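Local coordinates for sulfur oxidation protein soxB (Thermus thermophilus, PDB 2WDD) that probably hydrolyses the sulfur-sulfur bond of a cysteine S-thiosulfonate in the sulfur oxidation pathway, with a two-manganese active site, at residues P24-A29 and I324-V329; T30-S35 and L312-L317; L290-W295 and V329-V334. All coordinates share one frame; numbering follows the deposited sequence.

Interaction 1: residues P24-A29 and I324-V329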
ATOM      1  N   PRO A  24     -16.953  19.627 -14.114  1.00 27.20           N
ATOM      2  CA  PRO A  24     -18.341  20.088 -14.028  1.00 27.43           C
ATOM      3  C   PRO A  24     -19.107  19.215 -13.042  1.00 32.37           C
ATOM      4  O   PRO A  24     -18.655  18.125 -12.683  1.00 32.13           O
ATOM      5  CB  PRO A  24     -18.871  19.870 -15.450  1.00 29.08           C
ATOM      6  CG  PRO A  24     -17.984  18.839 -16.046  1.00 33.09           C
ATOM      7  CD  PRO A  24     -16.634  19.054 -15.433  1.00 28.66           C
ATOM      8  N   PRO A  25     -20.279  19.681 -12.587  1.00 28.79           N
ATOM      9  CA  PRO A  25     -21.067  18.892 -11.632  1.00 27.93           C
ATOM     10  C   PRO A  25     -21.557  17.589 -12.257  1.00 29.13           C
ATOM     11  O   PRO A  25     -21.713  17.494 -13.472  1.00 28.92           O
ATOM     12  CB  PRO A  25     -22.269  19.802 -11.327  1.00 30.11           C
ATOM     13  CG  PRO A  25     -21.825  21.178 -11.710  1.00 34.88           C
ATOM     14  CD  PRO A  25     -20.890  20.991 -12.865  1.00 30.62           C
ATOM     15  N   TYR A  26     -21.797  16.588 -11.415  1.00 23.01           N
ATOM     16  CA  TYR A  26     -22.322  15.307 -11.863  1.00 20.81           C
ATOM     17  C   TYR A  26     -22.917  14.542 -10.692  1.00 23.82           C
ATOM     18  O   TYR A  26     -22.247  14.318  -9.687  1.00 22.68           O
ATOM     19  CB  TYR A  26     -21.234  14.445 -12.518  1.00 21.04           C
ATOM     20  CG  TYR A  26     -21.763  13.136 -13.083  1.00 20.91           C
ATOM     21  CD1 TYR A  26     -22.076  13.014 -14.433  1.00 23.24           C
ATOM     22  CD2 TYR A  26     -21.991  12.038 -12.260  1.00 20.73           C
ATOM     23  CE1 TYR A  26     -22.587  11.832 -14.949  1.00 22.73           C
ATOM     24  CE2 TYR A  26     -22.496  10.847 -12.769  1.00 21.11           C
ATOM     25  CZ  TYR A  26     -22.785  10.748 -14.113  1.00 28.86           C
ATOM     26  OH  TYR A  26     -23.270   9.567 -14.630  1.00 27.20           O
ATOM     27  N   GLY A  27     -24.175  14.142 -10.829  1.00 20.27           N
ATOM     28  CA  GLY A  27     -24.847  13.322  -9.843  1.00 19.64           C
ATOM     29  C   GLY A  27     -25.354  13.951  -8.561  1.00 22.43           C
ATOM     30  O   GLY A  27     -25.427  15.178  -8.416  1.00 21.96           O
ATOM     31  N   ASP A  28     -25.712  13.070  -7.631  1.00 17.89           N
ATOM     32  CA  ASP A  28     -26.296  13.434  -6.351  1.00 18.20           C
ATOM     33  C   ASP A  28     -25.303  13.455  -5.199  1.00 22.39           C
ATOM     34  O   ASP A  28     -25.528  14.134  -4.196  1.00 22.02           O
ATOM     35  CB  ASP A  28     -27.398  12.435  -6.009  1.00 19.73           C
ATOM     36  CG  ASP A  28     -28.379  12.240  -7.151  1.00 26.78           C
ATOM     37  OD1 ASP A  28     -29.099  13.208  -7.469  1.00 28.52           O
ATOM     38  OD2 ASP A  28     -28.433  11.133  -7.732  1.00 21.49           O
ATOM     39  N   ALA A  29     -24.242  12.666  -5.316  1.00 17.77           N
ATOM     40  CA  ALA A  29     -23.268  12.570  -4.236  1.00 17.03           C
ATOM     41  C   ALA A  29     -21.872  12.443  -4.803  1.00 18.22           C
ATOM     42  O   ALA A  29     -21.671  11.877  -5.878  1.00 18.00           O
ATOM     43  CB  ALA A  29     -23.578  11.364  -3.355  1.00 17.99           C
ATOM     44  N   ILE A 324     -26.875   2.381  -7.732  1.00 12.03           N
ATOM     45  CA  ILE A 324     -26.147   3.425  -8.441  1.00 11.78           C
ATOM     46  C   ILE A 324     -26.538   3.327  -9.913  1.00 16.35           C
ATOM     47  O   ILE A 324     -26.310   2.296 -10.558  1.00 17.36           O
ATOM     48  CB  ILE A 324     -24.606   3.277  -8.262  1.00 14.34           C
ATOM     49  CG1 ILE A 324     -24.222   3.490  -6.795  1.00 14.08           C
ATOM     50  CG2 ILE A 324     -23.858   4.274  -9.170  1.00 14.30           C
ATOM     51  CD1 ILE A 324     -22.768   3.089  -6.475  1.00 15.46           C
ATOM     52  N   ALA A 325     -27.177   4.373 -10.433  1.00 14.14           N
ATOM     53  CA  ALA A 325     -27.593   4.363 -11.833  1.00 13.45           C
ATOM     54  C   ALA A 325     -26.393   4.557 -12.743  1.00 17.24           C
ATOM     55  O   ALA A 325     -26.246   3.883 -13.766  1.00 17.55           O
ATOM     56  CB  ALA A 325     -28.637   5.464 -12.085  1.00 13.93           C
ATOM     57  N   ASN A 326     -25.531   5.489 -12.366  1.00 13.60           N
ATOM     58  CA  ASN A 326     -24.339   5.752 -13.143  1.00 13.44           C
ATOM     59  C   ASN A 326     -23.316   6.455 -12.259  1.00 15.20           C
ATOM     60  O   ASN A 326     -23.636   6.910 -11.163  1.00 14.63           O
ATOM     61  CB  ASN A 326     -24.671   6.608 -14.368  1.00 13.58           C
ATOM     62  CG  ASN A 326     -23.857   6.216 -15.590  1.00 27.07           C
ATOM     63  OD1 ASN A 326     -22.706   5.799 -15.473  1.00 18.97           O
ATOM     64  ND2 ASN A 326     -24.452   6.349 -16.775  1.00 18.70           N
ATOM     65  N   LEU A 327     -22.082   6.532 -12.737  1.00 12.60           N
ATOM     66  CA  LEU A 327     -21.035   7.187 -11.964  1.00 11.94           C
ATOM     67  C   LEU A 327     -19.954   7.764 -12.845  1.00 13.77           C
ATOM     68  O   LEU A 327     -19.729   7.306 -13.967  1.00 13.41           O
ATOM     69  CB  LEU A 327     -20.405   6.206 -10.968  1.00 11.23           C
ATOM     70  CG  LEU A 327     -19.427   5.163 -11.526  1.00 14.26           C
ATOM     71  CD1 LEU A 327     -18.848   4.338 -10.360  1.00 14.27           C
ATOM     72  CD2 LEU A 327     -20.104   4.268 -12.539  1.00 16.44           C
ATOM     73  N   ARG A 328     -19.264   8.761 -12.313  1.00 11.95           N
ATOM     74  CA  ARG A 328     -18.133   9.357 -12.991  1.00 11.77           C
ATOM     75  C   ARG A 328     -16.936   9.214 -12.051  1.00 15.37           C
ATOM     76  O   ARG A 328     -17.007   9.598 -10.891  1.00 15.95           O
ATOM     77  CB  ARG A 328     -18.384  10.828 -13.298  1.00 13.40           C
ATOM     78  CG  ARG A 328     -17.260  11.461 -14.101  1.00 16.77           C
ATOM     79  CD  ARG A 328     -17.492  12.942 -14.335  1.00 18.42           C
ATOM     80  NE  ARG A 328     -17.453  13.702 -13.089  1.00 21.97           N
ATOM     81  CZ  ARG A 328     -17.739  14.997 -12.990  1.00 36.06           C
ATOM     82  NH1 ARG A 328     -18.066  15.697 -14.071  1.00 24.58           N
ATOM     83  NH2 ARG A 328     -17.684  15.595 -11.809  1.00 22.77           N
ATOM     84  N   VAL A 329     -15.851   8.643 -12.556  1.00 12.31           N
ATOM     85  CA  VAL A 329     -14.655   8.426 -11.754  1.00 11.48           C
ATOM     86  C   VAL A 329     -13.524   9.236 -12.354  1.00 13.83           C
ATOM     87  O   VAL A 329     -13.280   9.183 -13.567  1.00 13.93           O
ATOM     88  CB  VAL A 329     -14.270   6.928 -11.761  1.00 13.34           C
ATOM     89  CG1 VAL A 329     -12.917   6.712 -11.087  1.00 12.80           C
ATOM     90  CG2 VAL A 329     -15.366   6.071 -11.121  1.00 12.70           C
TER
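Pro24 and Arg328 supply the polar part of this contact between the loop before strand 29-34 and the edge strand 323-333. The guanidinium comes end-on, and two of its nitrogens grip one carbonyl oxygen: Arg328 NH1 lies 2.9 Å from Pro24 O. Arg328 NH2, at 2.8 Å from Pro24 O, approaches nearly along the C=O axis, whereas NH1 stands above the carbonyl plane. The oxygen itself lies close to the guanidinium plane, so both nitrogens reach it end-on.

Tyr26 carries the stacking and van der Waals part. Its CB sits over the centre of the guanidinium face, 3.6 Å from Arg328 CZ, and Arg328 CB in turn covers one face of the ring, 4.1 Å from its centroid in a CH-pi contact. The two side chains thus slide past each other in opposite directions, with ring and guanidinium planes 31° apart. At the far end of the tyrosine, OH meets Asn326 CB at 3.3 Å; the amide plane stands almost perpendicular to the ring, and Asn326 OD1 turns back to accept from Leu327 N.

Arg328 NH2 also makes a salt bridge to Asp316 on the intervening strand 311-320. One guanidinium therefore serves a neutral carbonyl and a carboxylate together, which would fix its rotation; Asp316, which it shares with Arg314, probably offsets part of the charge of both arginines.

Interaction 2: residues T30-S35 and L312-L317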
ATOM      1  N   THR A  30     -20.903  12.950  -4.060  1.00 13.98           N
ATOM      2  CA  THR A  30     -19.522  12.841  -4.484  1.00 13.38           C
ATOM      3  C   THR A  30     -18.715  12.239  -3.362  1.00 15.35           C
ATOM      4  O   THR A  30     -18.779  12.709  -2.229  1.00 14.71           O
ATOM      5  CB  THR A  30     -18.934  14.188  -4.877  1.00 20.32           C
ATOM      6  OG1 THR A  30     -19.649  14.698  -6.012  1.00 19.59           O
ATOM      7  CG2 THR A  30     -17.445  14.032  -5.236  1.00 17.59           C
ATOM      8  N   LEU A  31     -17.924  11.225  -3.697  1.00 11.67           N
ATOM      9  CA  LEU A  31     -17.024  10.606  -2.731  1.00 11.40           C
ATOM     10  C   LEU A  31     -15.603  11.039  -3.098  1.00 14.03           C
ATOM     11  O   LEU A  31     -15.194  10.966  -4.265  1.00 13.43           O
ATOM     12  CB  LEU A  31     -17.146   9.078  -2.762  1.00 10.87           C
ATOM     13  CG  LEU A  31     -18.562   8.486  -2.697  1.00 13.60           C
ATOM     14  CD1 LEU A  31     -18.509   6.976  -2.723  1.00 14.28           C
ATOM     15  CD2 LEU A  31     -19.284   8.982  -1.443  1.00 15.92           C
ATOM     16  N   LEU A  32     -14.878  11.559  -2.113  1.00  9.87           N
ATOM     17  CA  LEU A  32     -13.488  11.977  -2.284  1.00 10.24           C
ATOM     18  C   LEU A  32     -12.720  10.928  -1.495  1.00 12.54           C
ATOM     19  O   LEU A  32     -12.790  10.880  -0.264  1.00 12.03           O
ATOM     20  CB  LEU A  32     -13.257  13.382  -1.736  1.00  9.98           C
ATOM     21  CG  LEU A  32     -14.164  14.416  -2.434  1.00 13.24           C
ATOM     22  CD1 LEU A  32     -14.035  15.809  -1.804  1.00 13.15           C
ATOM     23  CD2 LEU A  32     -13.882  14.463  -3.947  1.00 13.85           C
ATOM     24  N   TYR A  33     -12.084  10.022  -2.229  1.00  9.51           N
ATOM     25  CA  TYR A  33     -11.475   8.840  -1.652  1.00  8.74           C
ATOM     26  C   TYR A  33      -9.968   8.744  -1.844  1.00 11.50           C
ATOM     27  O   TYR A  33      -9.455   8.938  -2.941  1.00 11.20           O
ATOM     28  CB  TYR A  33     -12.150   7.632  -2.318  1.00  9.82           C
ATOM     29  CG  TYR A  33     -11.486   6.298  -2.104  1.00  9.15           C
ATOM     30  CD1 TYR A  33     -11.267   5.809  -0.821  1.00 10.53           C
ATOM     31  CD2 TYR A  33     -11.171   5.470  -3.193  1.00  9.33           C
ATOM     32  CE1 TYR A  33     -10.676   4.565  -0.620  1.00 10.50           C
ATOM     33  CE2 TYR A  33     -10.587   4.224  -2.999  1.00 10.51           C
ATOM     34  CZ  TYR A  33     -10.353   3.777  -1.708  1.00 11.52           C
ATOM     35  OH  TYR A  33      -9.756   2.551  -1.510  1.00 10.81           O
ATOM     36  N   PHE A  34      -9.267   8.419  -0.767  1.00  9.46           N
ATOM     37  CA  PHE A  34      -7.836   8.144  -0.851  1.00  9.82           C
ATOM     38  C   PHE A  34      -7.586   6.987   0.103  1.00 11.53           C
ATOM     39  O   PHE A  34      -8.396   6.723   0.991  1.00 10.38           O
ATOM     40  CB  PHE A  34      -6.981   9.360  -0.495  1.00 11.27           C
ATOM     41  CG  PHE A  34      -7.112   9.797   0.935  1.00 11.64           C
ATOM     42  CD1 PHE A  34      -6.195   9.385   1.896  1.00 13.78           C
ATOM     43  CD2 PHE A  34      -8.169  10.609   1.325  1.00 13.46           C
ATOM     44  CE1 PHE A  34      -6.326   9.793   3.225  1.00 13.67           C
ATOM     45  CE2 PHE A  34      -8.315  10.999   2.655  1.00 15.68           C
ATOM     46  CZ  PHE A  34      -7.375  10.607   3.601  1.00 13.51           C
ATOM     47  N   SER A  35      -6.494   6.265  -0.097  1.00  8.96           N
ATOM     48  CA  SER A  35      -6.213   5.124   0.757  1.00  8.58           C
ATOM     49  C   SER A  35      -4.715   4.896   0.784  1.00  9.52           C
ATOM     50  O   SER A  35      -3.971   5.383  -0.081  1.00  9.03           O
ATOM     51  CB  SER A  35      -6.908   3.870   0.211  1.00 11.02           C
ATOM     52  OG  SER A  35      -6.838   2.778   1.115  1.00 11.62           O
ATOM     53  N   LEU A 312      -6.250  11.571  -5.455  1.00 10.59           N
ATOM     54  CA  LEU A 312      -7.520  11.673  -4.773  1.00 10.25           C
ATOM     55  C   LEU A 312      -8.510  11.183  -5.821  1.00 12.97           C
ATOM     56  O   LEU A 312      -8.528  11.688  -6.947  1.00 12.02           O
ATOM     57  CB  LEU A 312      -7.847  13.123  -4.417  1.00 10.82           C
ATOM     58  CG  LEU A 312      -9.210  13.239  -3.728  1.00 12.52           C
ATOM     59  CD1 LEU A 312      -9.158  12.635  -2.317  1.00 11.39           C
ATOM     60  CD2 LEU A 312      -9.659  14.706  -3.671  1.00 13.80           C
ATOM     61  N   MET A 313      -9.255  10.137  -5.491  1.00  9.31           N
ATOM     62  CA  MET A 313     -10.227   9.602  -6.430  1.00  8.74           C
ATOM     63  C   MET A 313     -11.554  10.295  -6.204  1.00 13.45           C
ATOM     64  O   MET A 313     -12.114  10.228  -5.108  1.00 12.85           O
ATOM     65  CB  MET A 313     -10.399   8.095  -6.254  1.00  9.66           C
ATOM     66  CG  MET A 313      -9.544   7.290  -7.220  1.00 10.98           C
ATOM     67  SD  MET A 313      -7.799   7.708  -7.181  1.00 11.98           S
ATOM     68  CE  MET A 313      -7.380   7.187  -5.476  1.00 10.26           C
ATOM     69  N   ARG A 314     -12.057  10.975  -7.234  1.00 11.34           N
ATOM     70  CA  ARG A 314     -13.344  11.635  -7.115  1.00 10.88           C
ATOM     71  C   ARG A 314     -14.374  10.766  -7.805  1.00 13.73           C
ATOM     72  O   ARG A 314     -14.257  10.474  -9.001  1.00 13.76           O
ATOM     73  CB  ARG A 314     -13.334  13.033  -7.727  1.00 10.84           C
ATOM     74  CG  ARG A 314     -14.730  13.672  -7.710  1.00 13.17           C
ATOM     75  CD  ARG A 314     -14.735  15.144  -8.125  1.00 15.96           C
ATOM     76  NE  ARG A 314     -16.115  15.564  -8.375  1.00 16.89           N
ATOM     77  CZ  ARG A 314     -16.493  16.807  -8.647  1.00 28.06           C
ATOM     78  NH1 ARG A 314     -15.602  17.785  -8.674  1.00 19.75           N
ATOM     79  NH2 ARG A 314     -17.771  17.067  -8.889  1.00 18.55           N
ATOM     80  N   VAL A 315     -15.346  10.293  -7.034  1.00 11.25           N
ATOM     81  CA  VAL A 315     -16.375   9.415  -7.569  1.00 10.47           C
ATOM     82  C   VAL A 315     -17.737  10.070  -7.405  1.00 14.39           C
ATOM     83  O   VAL A 315     -18.246  10.181  -6.289  1.00 14.16           O
ATOM     84  CB  VAL A 315     -16.360   8.035  -6.900  1.00 12.53           C
ATOM     85  CG1 VAL A 315     -17.353   7.087  -7.580  1.00 12.42           C
ATOM     86  CG2 VAL A 315     -14.947   7.439  -6.916  1.00 11.71           C
ATOM     87  N   ASP A 316     -18.325  10.499  -8.521  1.00 11.85           N
ATOM     88  CA  ASP A 316     -19.631  11.160  -8.499  1.00 12.18           C
ATOM     89  C   ASP A 316     -20.690  10.140  -8.839  1.00 14.96           C
ATOM     90  O   ASP A 316     -20.543   9.387  -9.792  1.00 14.22           O
ATOM     91  CB  ASP A 316     -19.666  12.312  -9.497  1.00 13.39           C
ATOM     92  CG  ASP A 316     -18.543  13.296  -9.279  1.00 19.75           C
ATOM     93  OD1 ASP A 316     -18.486  13.869  -8.176  1.00 20.34           O
ATOM     94  OD2 ASP A 316     -17.711  13.489 -10.195  1.00 23.91           O
ATOM     95  N   LEU A 317     -21.720  10.059  -8.004  1.00 12.59           N
ATOM     96  CA  LEU A 317     -22.759   9.062  -8.169  1.00 12.86           C
ATOM     97  C   LEU A 317     -24.135   9.606  -8.517  1.00 15.67           C
ATOM     98  O   LEU A 317     -24.667  10.479  -7.819  1.00 15.46           O
ATOM     99  CB  LEU A 317     -22.916   8.243  -6.884  1.00 12.63           C
ATOM    100  CG  LEU A 317     -21.638   7.662  -6.275  1.00 16.24           C
ATOM    101  CD1 LEU A 317     -21.931   6.996  -4.930  1.00 16.78           C
ATOM    102  CD2 LEU A 317     -21.003   6.687  -7.257  1.00 18.49           C
TER
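Thr30 to Tyr33 pair with Asp316 to Met313 in antiparallel register, joining strand 29-34 to strand 311-320 in one sheet of the two-sheet metallophosphatase-like fold expected of the 5'-nucleotidase family. The axes of strand segments 30-34 and 312-317 approach to 4.6 Å, their directions 164° apart, and four backbone bonds hold them: Leu31 with Val315 and Tyr33 with Met313 are hydrogen-bonded pairs, each bonding in both directions.

Side chains alternate between two faces. On the face of Leu31, Tyr33, Met313 and Val315 the contacts are apolar. Tyr33 and Met313 cross obliquely, with Tyr33 CD2 4.1 Å from Met313 CB, while the methionine chain bends at chi2 and chi3 and brings CE to 3.7 Å from Tyr33 O. Leu31 CD1 reaches diagonally to Leu317 CD1. Strand 281-284 of the second sheet packs against this face through Leu281 and Leu283.

The other face, which carries Thr30, Leu32, Arg314 and Asp316, lies under helix 104-120. Here Leu32 and Arg314 run side by side and point the same way, Leu32 CD2 touching Arg314 CG at 3.9 Å. The arginine is extended from CG to NE, and its NH1 bonds to Gln114 of that helix. Thr30 CG2 is anti to the backbone N (OG1 at chi1 -63°), which lays this methyl 3.7 Å from Arg314 CG.

Strand 29-34 leads directly to the manganese ligands Asp36 and His38. At its other end, buried Asp316 OD1 takes two bonds: Thr30 OG1 donates to it at 2.6 Å, almost in line with the C-O bond, and Arg314 NE meets its syn lone pair at 2.9 Å in a salt bridge.

Interaction 3: residues L290-W295 and V329-V334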
ATOM      1  N   LEU A 290      -4.426   1.533  -9.043  1.00  9.01           N
ATOM      2  CA  LEU A 290      -4.987   2.732  -9.674  1.00  9.43           C
ATOM      3  C   LEU A 290      -5.988   2.278 -10.735  1.00 11.80           C
ATOM      4  O   LEU A 290      -5.681   1.388 -11.535  1.00 10.92           O
ATOM      5  CB  LEU A 290      -3.895   3.585 -10.341  1.00 10.03           C
ATOM      6  CG  LEU A 290      -3.186   4.569  -9.401  1.00 14.44           C
ATOM      7  CD1 LEU A 290      -1.819   4.941  -9.953  1.00 15.17           C
ATOM      8  CD2 LEU A 290      -4.050   5.813  -9.166  1.00 15.71           C
ATOM      9  N   THR A 291      -7.185   2.864 -10.714  1.00  8.87           N
ATOM     10  CA  THR A 291      -8.230   2.527 -11.688  1.00  8.86           C
ATOM     11  C   THR A 291      -8.842   3.815 -12.260  1.00 11.91           C
ATOM     12  O   THR A 291      -9.842   4.318 -11.748  1.00 11.55           O
ATOM     13  CB  THR A 291      -9.342   1.668 -11.055  1.00 11.54           C
ATOM     14  OG1 THR A 291      -9.869   2.338  -9.905  1.00 10.26           O
ATOM     15  CG2 THR A 291      -8.807   0.311 -10.654  1.00 10.94           C
ATOM     16  N   PRO A 292      -8.250   4.360 -13.334  1.00  9.11           N
ATOM     17  CA  PRO A 292      -8.759   5.593 -13.947  1.00  9.00           C
ATOM     18  C   PRO A 292     -10.210   5.481 -14.400  1.00 11.81           C
ATOM     19  O   PRO A 292     -10.929   6.482 -14.442  1.00 12.22           O
ATOM     20  CB  PRO A 292      -7.818   5.800 -15.127  1.00 10.83           C
ATOM     21  CG  PRO A 292      -6.502   5.223 -14.623  1.00 14.40           C
ATOM     22  CD  PRO A 292      -6.940   3.970 -13.882  1.00 10.88           C
ATOM     23  N   ARG A 293     -10.638   4.251 -14.677  1.00  9.59           N
ATOM     24  CA  ARG A 293     -12.021   3.951 -15.034  1.00  8.84           C
ATOM     25  C   ARG A 293     -12.393   2.822 -14.077  1.00 11.59           C
ATOM     26  O   ARG A 293     -11.552   1.968 -13.776  1.00 10.58           O
ATOM     27  CB  ARG A 293     -12.108   3.458 -16.480  1.00  9.79           C
ATOM     28  CG  ARG A 293     -11.646   4.473 -17.506  1.00 15.15           C
ATOM     29  CD  ARG A 293     -11.978   4.008 -18.917  0.65 15.55           C
ATOM     30  NE  ARG A 293     -11.288   4.794 -19.937  0.65 22.29           N
ATOM     31  CZ  ARG A 293     -11.750   5.931 -20.449  0.65 40.77           C
ATOM     32  NH1 ARG A 293     -12.901   6.433 -20.024  0.65 33.00           N
ATOM     33  NH2 ARG A 293     -11.059   6.569 -21.386  0.65 28.47           N
ATOM     34  N   PRO A 294     -13.640   2.806 -13.575  1.00  9.41           N
ATOM     35  CA  PRO A 294     -14.027   1.767 -12.612  1.00  9.73           C
ATOM     36  C   PRO A 294     -14.047   0.378 -13.241  1.00 13.75           C
ATOM     37  O   PRO A 294     -14.285   0.216 -14.446  1.00 13.77           O
ATOM     38  CB  PRO A 294     -15.432   2.195 -12.174  1.00 11.35           C
ATOM     39  CG  PRO A 294     -15.973   2.936 -13.392  1.00 14.02           C
ATOM     40  CD  PRO A 294     -14.777   3.673 -13.953  1.00 10.67           C
ATOM     41  N   TRP A 295     -13.780  -0.622 -12.413  1.00 10.85           N
ATOM     42  CA  TRP A 295     -13.726  -1.999 -12.855  1.00 10.10           C
ATOM     43  C   TRP A 295     -15.085  -2.622 -12.569  1.00 13.46           C
ATOM     44  O   TRP A 295     -15.532  -2.647 -11.424  1.00 12.45           O
ATOM     45  CB  TRP A 295     -12.625  -2.722 -12.064  1.00  9.17           C
ATOM     46  CG  TRP A 295     -12.398  -4.138 -12.434  1.00  9.60           C
ATOM     47  CD1 TRP A 295     -12.759  -4.769 -13.598  1.00 12.42           C
ATOM     48  CD2 TRP A 295     -11.697  -5.101 -11.658  1.00  9.11           C
ATOM     49  NE1 TRP A 295     -12.343  -6.078 -13.577  1.00 11.68           N
ATOM     50  CE2 TRP A 295     -11.689  -6.310 -12.391  1.00 12.13           C
ATOM     51  CE3 TRP A 295     -11.071  -5.066 -10.405  1.00 10.02           C
ATOM     52  CZ2 TRP A 295     -11.065  -7.469 -11.912  1.00 11.36           C
ATOM     53  CZ3 TRP A 295     -10.467  -6.218  -9.931  1.00 11.30           C
ATOM     54  CH2 TRP A 295     -10.448  -7.397 -10.693  1.00 11.75           C
ATOM     55  N   VAL A 329     -15.851   8.643 -12.556  1.00 12.31           N
ATOM     56  CA  VAL A 329     -14.655   8.426 -11.754  1.00 11.48           C
ATOM     57  C   VAL A 329     -13.524   9.236 -12.354  1.00 13.83           C
ATOM     58  O   VAL A 329     -13.280   9.183 -13.567  1.00 13.93           O
ATOM     59  CB  VAL A 329     -14.270   6.928 -11.761  1.00 13.34           C
ATOM     60  CG1 VAL A 329     -12.917   6.712 -11.087  1.00 12.80           C
ATOM     61  CG2 VAL A 329     -15.366   6.071 -11.121  1.00 12.70           C
ATOM     62  N   ARG A 330     -12.825   9.984 -11.511  1.00 11.61           N
ATOM     63  CA  ARG A 330     -11.674  10.739 -11.957  1.00 10.94           C
ATOM     64  C   ARG A 330     -10.550  10.576 -10.956  1.00 14.19           C
ATOM     65  O   ARG A 330     -10.735  10.824  -9.772  1.00 14.33           O
ATOM     66  CB  ARG A 330     -12.002  12.222 -12.117  1.00 12.59           C
ATOM     67  CG  ARG A 330     -12.966  12.507 -13.258  1.00 17.46           C
ATOM     68  CD  ARG A 330     -12.330  12.214 -14.610  1.00 18.51           C
ATOM     69  NE  ARG A 330     -13.211  12.604 -15.711  1.00 18.87           N
ATOM     70  CZ  ARG A 330     -14.079  11.780 -16.288  1.00 29.37           C
ATOM     71  NH1 ARG A 330     -14.170  10.525 -15.874  1.00 18.27           N
ATOM     72  NH2 ARG A 330     -14.853  12.208 -17.279  1.00 24.09           N
ATOM     73  N   VAL A 331      -9.384  10.177 -11.449  1.00  9.97           N
ATOM     74  CA  VAL A 331      -8.193  10.080 -10.620  1.00  9.24           C
ATOM     75  C   VAL A 331      -7.559  11.461 -10.678  1.00 14.17           C
ATOM     76  O   VAL A 331      -7.094  11.891 -11.739  1.00 14.78           O
ATOM     77  CB  VAL A 331      -7.222   9.016 -11.185  1.00 11.66           C
ATOM     78  CG1 VAL A 331      -5.855   9.107 -10.466  1.00 12.01           C
ATOM     79  CG2 VAL A 331      -7.830   7.612 -11.050  1.00 11.83           C
ATOM     80  N   LEU A 332      -7.577  12.178  -9.558  1.00 11.68           N
ATOM     81  CA  LEU A 332      -6.998  13.524  -9.509  1.00 11.21           C
ATOM     82  C   LEU A 332      -5.572  13.488  -8.959  1.00 13.76           C
ATOM     83  O   LEU A 332      -5.352  13.184  -7.789  1.00 13.53           O
ATOM     84  CB  LEU A 332      -7.860  14.450  -8.656  1.00 11.68           C
ATOM     85  CG  LEU A 332      -9.341  14.478  -9.022  1.00 15.63           C
ATOM     86  CD1 LEU A 332     -10.106  15.356  -8.040  1.00 15.91           C
ATOM     87  CD2 LEU A 332      -9.526  14.973 -10.461  1.00 17.32           C
ATOM     88  N   PRO A 333      -4.580  13.792  -9.805  1.00 11.89           N
ATOM     89  CA  PRO A 333      -3.204  13.754  -9.299  1.00 11.25           C
ATOM     90  C   PRO A 333      -2.936  14.794  -8.205  1.00 14.49           C
ATOM     91  O   PRO A 333      -3.302  15.966  -8.336  1.00 14.06           O
ATOM     92  CB  PRO A 333      -2.351  14.045 -10.550  1.00 13.47           C
ATOM     93  CG  PRO A 333      -3.283  13.798 -11.727  1.00 16.84           C
ATOM     94  CD  PRO A 333      -4.643  14.185 -11.222  1.00 13.49           C
ATOM     95  N   VAL A 334      -2.324  14.357  -7.108  1.00 11.33           N
ATOM     96  CA  VAL A 334      -1.938  15.279  -6.036  1.00 10.46           C
ATOM     97  C   VAL A 334      -0.530  15.780  -6.362  1.00 14.63           C
ATOM     98  O   VAL A 334       0.473  15.129  -6.035  1.00 11.96           O
ATOM     99  CB  VAL A 334      -1.987  14.599  -4.652  1.00 12.56           C
ATOM    100  CG1 VAL A 334      -1.586  15.591  -3.563  1.00 12.91           C
ATOM    101  CG2 VAL A 334      -3.374  14.067  -4.373  1.00 12.42           C
TER
HETATM  102  O   HOH W   1      -9.600   9.005 -14.091  1.00 13.60           O
HETATM  103  O   HOH W   2     -13.438   7.026 -15.668  1.00 17.13           O
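Pro292 and Val331 mark the closest backbone approach, 5.6 Å between their CA atoms, where the loop 290-295 passes over the extended strand 329-333. Pro292 alone breaks the otherwise extended course of the loop (phi/psi -58°/-25°), and no direct hydrogen bond joins the two backbones. Two waters do so instead. Water 1 donates to Pro292 O and accepts from Val331 N, at 2.9 Å from the nitrogen. Water 2 donates both to Pro292 O and, at 3.0 Å, to Val329 O, and so bridges two acceptors from one side, giving each a donor. Pro292 O thus takes a hydrogen from each water, and Val329 O is further gripped by NH1 of Arg330 from above the carbonyl plane.

The side chains add an apolar layer. Val329 and Val331 both turn toward the loop, while Arg330, between them in sequence, starts away from it and curls back. Val329 CG2 lies against the ring of Pro294, 3.8 Å from Pro294 CD, and the two side chains slide past each other in opposite directions. Val329 CG1, anti to the backbone N (chi1 172°), comes near two loop oxygens, 3.9 Å from Pro292 O and only slightly farther from Thr291 O. Val331 divides its methyls: CG2 touches Pro292 CA at 3.7 Å, while CG1 meets Leu290 CD2 at 4.0 Å, the two chains crossing at about a right angle. Thr291 keeps its hydroxyl for the backbone N of Ala304.

The Leu290, Pro292 and Val331 end lies against helix 81-86. At the other end Val303 of the second sheet touches Val329 and Pro294, as in the apolar interface of a two-sheet sandwich, closed here by the loop following manganese ligands His286 and His288.

Interactions 1 and 3 both use strand 323-333, their segments overlapping at Val329, which makes contact only in interaction 3, while interaction 2 pairs the neighbouring strand 311-320 with strand 29-34; all three thus meet in one sheet. Interaction 1 is a surface contact, in which a charged side chain and an aromatic ring secure a loop. Interactions 2 and 3 are buried, yet differ: interaction 2 is a direct strand pairing with an internal salt bridge, whereas interaction 3 joins a loop to the strand through methyl groups and ordered water. The shared Asp316 couples interactions 1 and 2, and backbone bonds such as Arg314 N to Arg330 O couple 2 and 3.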